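Local coordinates for protein peptidoglycan-binding domain 1 (Burkholderia, PDB 5NM7) that probably degrades bacterial peptidoglycan as a phage endolysin, joining a peptidoglycan-binding module to a large lysozyme-like N-acetylmuramidase module, at residues Leu51-Ile56 with Ala93-Asn98; Asn98-Lys103 with Asn248-Lys253. All coordinates share one frame; numbering follows the deposited sequence.

Interaction 1: residues Leu51-Ile56 with Ala93-Asn98; sequences LVADGI and AVRAVN. With GLY (glycine), chain C.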
loop_
_atom_site.group_PDB
_atom_site.type_symbol
_atom_site.label_atom_id
_atom_site.label_comp_id
_atom_site.label_asym_id
_atom_site.label_seq_id
_atom_site.Cartn_x
_atom_site.Cartn_y
_atom_site.Cartn_z
ATOM N N LEU A 51 -6.495 8.061 11.393
ATOM C CA LEU A 51 -6.356 7.724 9.994
ATOM C C LEU A 51 -4.934 8.101 9.588
ATOM O O LEU A 51 -4.252 8.840 10.275
ATOM C CB LEU A 51 -7.342 8.513 9.136
ATOM C CG LEU A 51 -8.835 8.185 9.273
ATOM C CD1 LEU A 51 -9.672 9.357 8.830
ATOM C CD2 LEU A 51 -9.198 7.029 8.383
ATOM N N VAL A 52 -4.536 7.648 8.426
ATOM C CA VAL A 52 -3.315 8.180 7.811
ATOM C C VAL A 52 -3.568 9.611 7.299
ATOM O O VAL A 52 -4.474 9.828 6.495
ATOM C CB VAL A 52 -2.859 7.260 6.676
ATOM C CG1 VAL A 52 -1.766 7.916 5.844
ATOM C CG2 VAL A 52 -2.389 5.940 7.284
ATOM N N ALA A 53 -2.737 10.549 7.756
ATOM C CA ALA A 53 -2.903 11.970 7.414
ATOM C C ALA A 53 -2.226 12.264 6.100
ATOM O O ALA A 53 -1.065 12.712 6.067
ATOM C CB ALA A 53 -2.383 12.859 8.511
ATOM N N ASP A 54 -2.915 11.984 5.010
ATOM C CA ASP A 54 -2.401 12.243 3.656
ATOM C C ASP A 54 -3.124 13.385 2.945
ATOM O O ASP A 54 -2.753 13.762 1.836
ATOM C CB ASP A 54 -2.400 10.989 2.774
ATOM C CG ASP A 54 -3.779 10.363 2.595
ATOM O OD1 ASP A 54 -4.781 11.037 2.914
ATOM O OD2 ASP A 54 -3.837 9.181 2.135
ATOM N N GLY A 55 -4.166 13.930 3.559
ATOM C CA GLY A 55 -4.892 15.035 2.924
ATOM C C GLY A 55 -5.750 14.636 1.742
ATOM O O GLY A 55 -6.247 15.509 1.034
ATOM N N ILE A 56 -5.974 13.332 1.552
ATOM C CA ILE A 56 -6.786 12.797 0.479
ATOM C C ILE A 56 -8.043 12.204 1.084
ATOM O O ILE A 56 -7.962 11.333 1.959
ATOM C CB ILE A 56 -6.025 11.741 -0.348
ATOM C CG1 ILE A 56 -4.804 12.399 -1.018
ATOM C CG2 ILE A 56 -6.909 11.126 -1.416
ATOM C CD1 ILE A 56 -3.737 11.391 -1.424
ATOM N N ALA A 93 9.478 11.123 4.266
ATOM C CA ALA A 93 9.794 10.160 3.230
ATOM C C ALA A 93 8.937 8.906 3.311
ATOM O O ALA A 93 8.515 8.361 2.274
ATOM C CB ALA A 93 11.290 9.787 3.240
ATOM N N VAL A 94 8.670 8.458 4.526
ATOM C CA VAL A 94 7.782 7.299 4.757
ATOM C C VAL A 94 6.353 7.618 4.357
ATOM O O VAL A 94 5.713 6.820 3.696
ATOM C CB VAL A 94 7.839 6.810 6.212
ATOM C CG1 VAL A 94 6.786 5.749 6.483
ATOM C CG2 VAL A 94 9.230 6.242 6.500
ATOM N N ARG A 95 5.889 8.801 4.718
ATOM C CA ARG A 95 4.586 9.252 4.264
ATOM C C ARG A 95 4.480 9.322 2.757
ATOM O O ARG A 95 3.480 8.880 2.176
ATOM C CB ARG A 95 4.267 10.624 4.835
ATOM C CG ARG A 95 4.063 10.644 6.329
ATOM C CD ARG A 95 3.501 12.023 6.678
ATOM N NE ARG A 95 3.226 12.201 8.094
ATOM C CZ ARG A 95 2.187 11.684 8.770
ATOM N NH1 ARG A 95 1.275 10.894 8.182
ATOM N NH2 ARG A 95 2.058 11.966 10.061
ATOM N N ALA A 96 5.526 9.831 2.083
ATOM C CA ALA A 96 5.567 9.837 0.627
ATOM C C ALA A 96 5.543 8.460 0.011
ATOM O O ALA A 96 4.819 8.200 -0.895
ATOM C CB ALA A 96 6.791 10.600 0.139
ATOM N N VAL A 97 6.340 7.529 0.539
ATOM C CA VAL A 97 6.318 6.145 0.061
ATOM C C VAL A 97 4.975 5.486 0.253
ATOM O O VAL A 97 4.476 4.792 -0.629
ATOM C CB VAL A 97 7.391 5.295 0.742
ATOM C CG1 VAL A 97 7.232 3.822 0.383
ATOM C CG2 VAL A 97 8.732 5.754 0.235
ATOM N N ASN A 98 4.405 5.679 1.420
ATOM C CA ASN A 98 3.083 5.133 1.698
ATOM C C ASN A 98 2.045 5.672 0.734
ATOM O O ASN A 98 1.253 4.918 0.176
ATOM C CB ASN A 98 2.676 5.431 3.115
ATOM C CG ASN A 98 1.407 4.717 3.494
ATOM O OD1 ASN A 98 1.326 3.488 3.424
ATOM N ND2 ASN A 98 0.400 5.478 3.871
HETATM N N GLY C . -6.519 8.712 2.553
HETATM C CA GLY C . -7.142 7.562 1.830
HETATM C C GLY C . -8.559 7.242 2.284
HETATM O O GLY C . -9.048 6.150 1.973
HETATM O OXT GLY C . -9.228 8.088 2.912
HETATM O O HOH W 1 0.738 10.482 5.480
#
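R95 NH1 and A53 O are joined by a single water, and NH1 is gripped a second time by a salt bridge to OD1 of D77. The contact sets a loop of the peptidoglycan-binding module, between helices 36-48 and 59-67, against helix 91-101 of the muramidase module. The water lies in the plane of the guanidinium, at its edge. It accepts from R95 NH1 at 2.8 Å and donates to A53 O at 2.9 Å. NH1 and A53 O themselves are 3.6 Å apart, with no direct hydrogen bond. D77 OD1 also takes the backbone N-H of A53, which ties loop and helix together through one carboxylate oxygen.

The R95 chain runs extended from CG to NE, and this length brings its end to the loop. A53 is the centre of an inverse gamma turn, closed by a weak bond from D54 N to V52 O. Beside the turn, V52 and N98 approach from opposite directions, and CG1 of V52 lies 3.8 Å from ND2 of N98, a van der Waals touch. L80 of helix 77-87 packs on V52, R95 and N98.

D54 points its carboxylate to a bound glycine. The ligand N donates to D54 OD2 at 2.8 Å and to I56 O at 3.1 Å, while K60 N and T61 OG1 also bond the glycine. OD1 also lies close to the ligand N, but its hydrogen bonds are with the protein: it accepts from Q46 NE2 and closes an Asx turn by accepting from I56 N at 2.9 Å, from 48° above the carboxylate plane.

Interaction 2: residues Asn98-Lys103 with Asn248-Lys253; sequences NEVESK and NLYDVK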
loop_
_atom_site.group_PDB
_atom_site.type_symbol
_atom_site.label_atom_id
_atom_site.label_comp_id
_atom_site.label_asym_id
_atom_site.label_seq_id
_atom_site.Cartn_x
_atom_site.Cartn_y
_atom_site.Cartn_z
ATOM N N ASN A 98 4.405 5.679 1.420
ATOM C CA ASN A 98 3.083 5.133 1.698
ATOM C C ASN A 98 2.045 5.672 0.734
ATOM O O ASN A 98 1.253 4.918 0.176
ATOM C CB ASN A 98 2.676 5.431 3.115
ATOM C CG ASN A 98 1.407 4.717 3.494
ATOM O OD1 ASN A 98 1.326 3.488 3.424
ATOM N ND2 ASN A 98 0.400 5.478 3.871
ATOM N N GLU A 99 2.049 6.978 0.512
ATOM C CA GLU A 99 1.102 7.565 -0.440
ATOM C C GLU A 99 1.232 7.041 -1.850
ATOM O O GLU A 99 0.230 6.745 -2.517
ATOM C CB GLU A 99 1.230 9.105 -0.433
ATOM C CG GLU A 99 0.228 9.816 -1.345
ATOM C CD GLU A 99 0.337 11.330 -1.301
ATOM O OE1 GLU A 99 0.668 11.880 -0.260
ATOM O OE2 GLU A 99 0.109 11.934 -2.354
ATOM N N VAL A 100 2.460 6.943 -2.337
ATOM C CA VAL A 100 2.684 6.616 -3.722
ATOM C C VAL A 100 2.689 5.114 -3.976
ATOM O O VAL A 100 2.164 4.653 -5.006
ATOM C CB VAL A 100 3.995 7.255 -4.198
ATOM C CG1 VAL A 100 4.294 6.826 -5.612
ATOM C CG2 VAL A 100 3.877 8.774 -4.071
ATOM N N GLU A 101 3.298 4.350 -3.067
ATOM C CA GLU A 101 3.577 2.937 -3.313
ATOM C C GLU A 101 2.532 1.990 -2.757
ATOM O O GLU A 101 2.425 0.885 -3.247
ATOM C CB GLU A 101 4.915 2.533 -2.745
ATOM C CG GLU A 101 6.067 3.298 -3.353
ATOM C CD GLU A 101 6.380 2.893 -4.776
ATOM O OE1 GLU A 101 5.669 2.076 -5.386
ATOM O OE2 GLU A 101 7.415 3.402 -5.329
ATOM N N SER A 102 1.780 2.418 -1.773
ATOM C CA SER A 102 0.744 1.543 -1.244
ATOM C C SER A 102 -0.403 1.427 -2.249
ATOM O O SER A 102 -0.750 2.381 -2.923
ATOM C CB SER A 102 0.180 2.117 0.049
ATOM O OG SER A 102 -0.821 1.234 0.553
ATOM N N LYS A 103 -1.034 0.252 -2.287
ATOM C CA LYS A 103 -2.312 0.109 -2.966
ATOM C C LYS A 103 -3.424 0.889 -2.270
ATOM O O LYS A 103 -4.501 1.095 -2.869
ATOM C CB LYS A 103 -2.730 -1.360 -3.004
ATOM C CG LYS A 103 -1.822 -2.235 -3.840
ATOM C CD LYS A 103 -2.057 -1.989 -5.325
ATOM C CE LYS A 103 -1.190 -2.862 -6.228
ATOM N NZ LYS A 103 0.216 -2.373 -6.321
ATOM N N ASN A 248 5.037 5.257 -15.065
ATOM C CA ASN A 248 3.964 5.564 -14.131
ATOM C C ASN A 248 4.298 6.700 -13.167
ATOM O O ASN A 248 3.585 6.926 -12.223
ATOM C CB ASN A 248 3.530 4.271 -13.431
ATOM C CG ASN A 248 2.796 3.321 -14.389
ATOM O OD1 ASN A 248 3.303 2.264 -14.761
ATOM N ND2 ASN A 248 1.586 3.716 -14.800
ATOM N N LEU A 249 5.360 7.447 -13.446
ATOM C CA LEU A 249 5.712 8.640 -12.685
ATOM C C LEU A 249 6.047 8.357 -11.208
ATOM O O LEU A 249 5.983 9.255 -10.409
ATOM C CB LEU A 249 4.647 9.753 -12.802
ATOM C CG LEU A 249 4.830 10.643 -14.079
ATOM C CD1 LEU A 249 4.842 9.931 -15.399
ATOM C CD2 LEU A 249 3.887 11.838 -14.103
ATOM N N TYR A 250 6.445 7.132 -10.861
ATOM C CA TYR A 250 6.724 6.839 -9.459
ATOM C C TYR A 250 7.785 7.765 -8.861
ATOM O O TYR A 250 7.637 8.243 -7.760
ATOM C CB TYR A 250 7.146 5.382 -9.262
ATOM C CG TYR A 250 5.973 4.434 -9.379
ATOM C CD1 TYR A 250 5.039 4.393 -8.386
ATOM C CD2 TYR A 250 5.830 3.568 -10.457
ATOM C CE1 TYR A 250 3.951 3.533 -8.475
ATOM C CE2 TYR A 250 4.736 2.701 -10.562
ATOM C CZ TYR A 250 3.800 2.704 -9.556
ATOM O OH TYR A 250 2.689 1.865 -9.627
ATOM N N ASP A 251 8.841 7.979 -9.624
ATOM C CA ASP A 251 9.948 8.820 -9.176
ATOM C C ASP A 251 9.502 10.215 -8.797
ATOM O O ASP A 251 9.763 10.716 -7.687
ATOM C CB ASP A 251 11.080 8.833 -10.196
ATOM C CG ASP A 251 10.646 9.311 -11.613
ATOM O OD1 ASP A 251 9.490 9.070 -12.064
ATOM O OD2 ASP A 251 11.497 9.901 -12.282
ATOM N N VAL A 252 8.782 10.861 -9.720
ATOM C CA VAL A 252 8.370 12.212 -9.482
ATOM C C VAL A 252 7.220 12.306 -8.517
ATOM O O VAL A 252 7.129 13.243 -7.755
ATOM C CB VAL A 252 8.021 12.922 -10.812
ATOM C CG1 VAL A 252 7.661 14.377 -10.541
ATOM C CG2 VAL A 252 9.205 12.858 -11.759
ATOM N N LYS A 253 6.319 11.313 -8.509
ATOM C CA LYS A 253 5.294 11.309 -7.480
ATOM C C LYS A 253 5.864 11.218 -6.075
ATOM O O LYS A 253 5.364 11.881 -5.174
ATOM C CB LYS A 253 4.274 10.172 -7.716
ATOM C CG LYS A 253 3.373 10.473 -8.910
ATOM C CD LYS A 253 2.475 9.282 -9.203
ATOM C CE LYS A 253 1.437 9.659 -10.250
ATOM N NZ LYS A 253 0.784 8.430 -10.752
#
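V100 meets both Y250 and K253, and its two methyls divide the work. Its CB faces helix 250-265. From there CG1, anti to the backbone N (chi1 175°), reaches the edge of the Y250 ring, close to the ring plane. It touches CD1 of Y250 at 3.8 Å. The same methyl also lies 4.0 Å from CB of K253. The other branch, CG2, goes to the backbone: it lies 3.6 Å from the carbonyl O of K253 and 3.9 Å from CB of K253. Both methyls thus rest on the first turn of the facing helix, CG1 on the Y250 ring edge and CG2 on the K253 backbone. L254, one residue further on, packs on V100 too.

K253 meets V100 through its CB and carbonyl group; the rest of its side chain, extended beyond CG, leads away. The nearest pair of CA atoms, V100 and K253, is 6.6 Å apart.

E101, the next residue after V100, also meets the Y250 ring. Its chain bends at chi2 (-72°), which turns the carboxylate back to the ring. OE1 lies 3.8 Å from both CD1 and CE1 of Y250, approaching obliquely, and the carboxylate and ring planes are only 9° apart. OE2 has a polar partner outside these segments, ND2 of N241. F236 and Y240 of helix 233-241 also pack on E101, and A237 and N241 touch Y250.

The backbone bond from K253 N to L249 O, 2.8 Å long, belongs to the start of helix 250-265, where L249 is the N-cap residue. This is helix-to-helix packing in a lysozyme-like muramidase module: the C-terminal end of helix 91-101 on the N-terminal turn of helix 250-265.

From the N terminus, the chain first reaches 51-56, then passes helices 59-67 and 77-87 before interaction 1 closes this loop on 93-98. Interaction 2 opens at N98, the residue both share; 144 residues separate its segments 98-103 and 248-253. The two loops therefore run in series; they neither nest nor cross. Helix 91-101 takes part in both: its R95 and N98 meet the loop of the peptidoglycan-binding module, and V100 and E101, further along, meet the start of the last helix. The segments also touch directly, with I56 CD1 4.0 Å from E99 OE2. E99 in turn forms a salt bridge to R260, further along helix 250-265, whose Y261 packs on both D54 and R95.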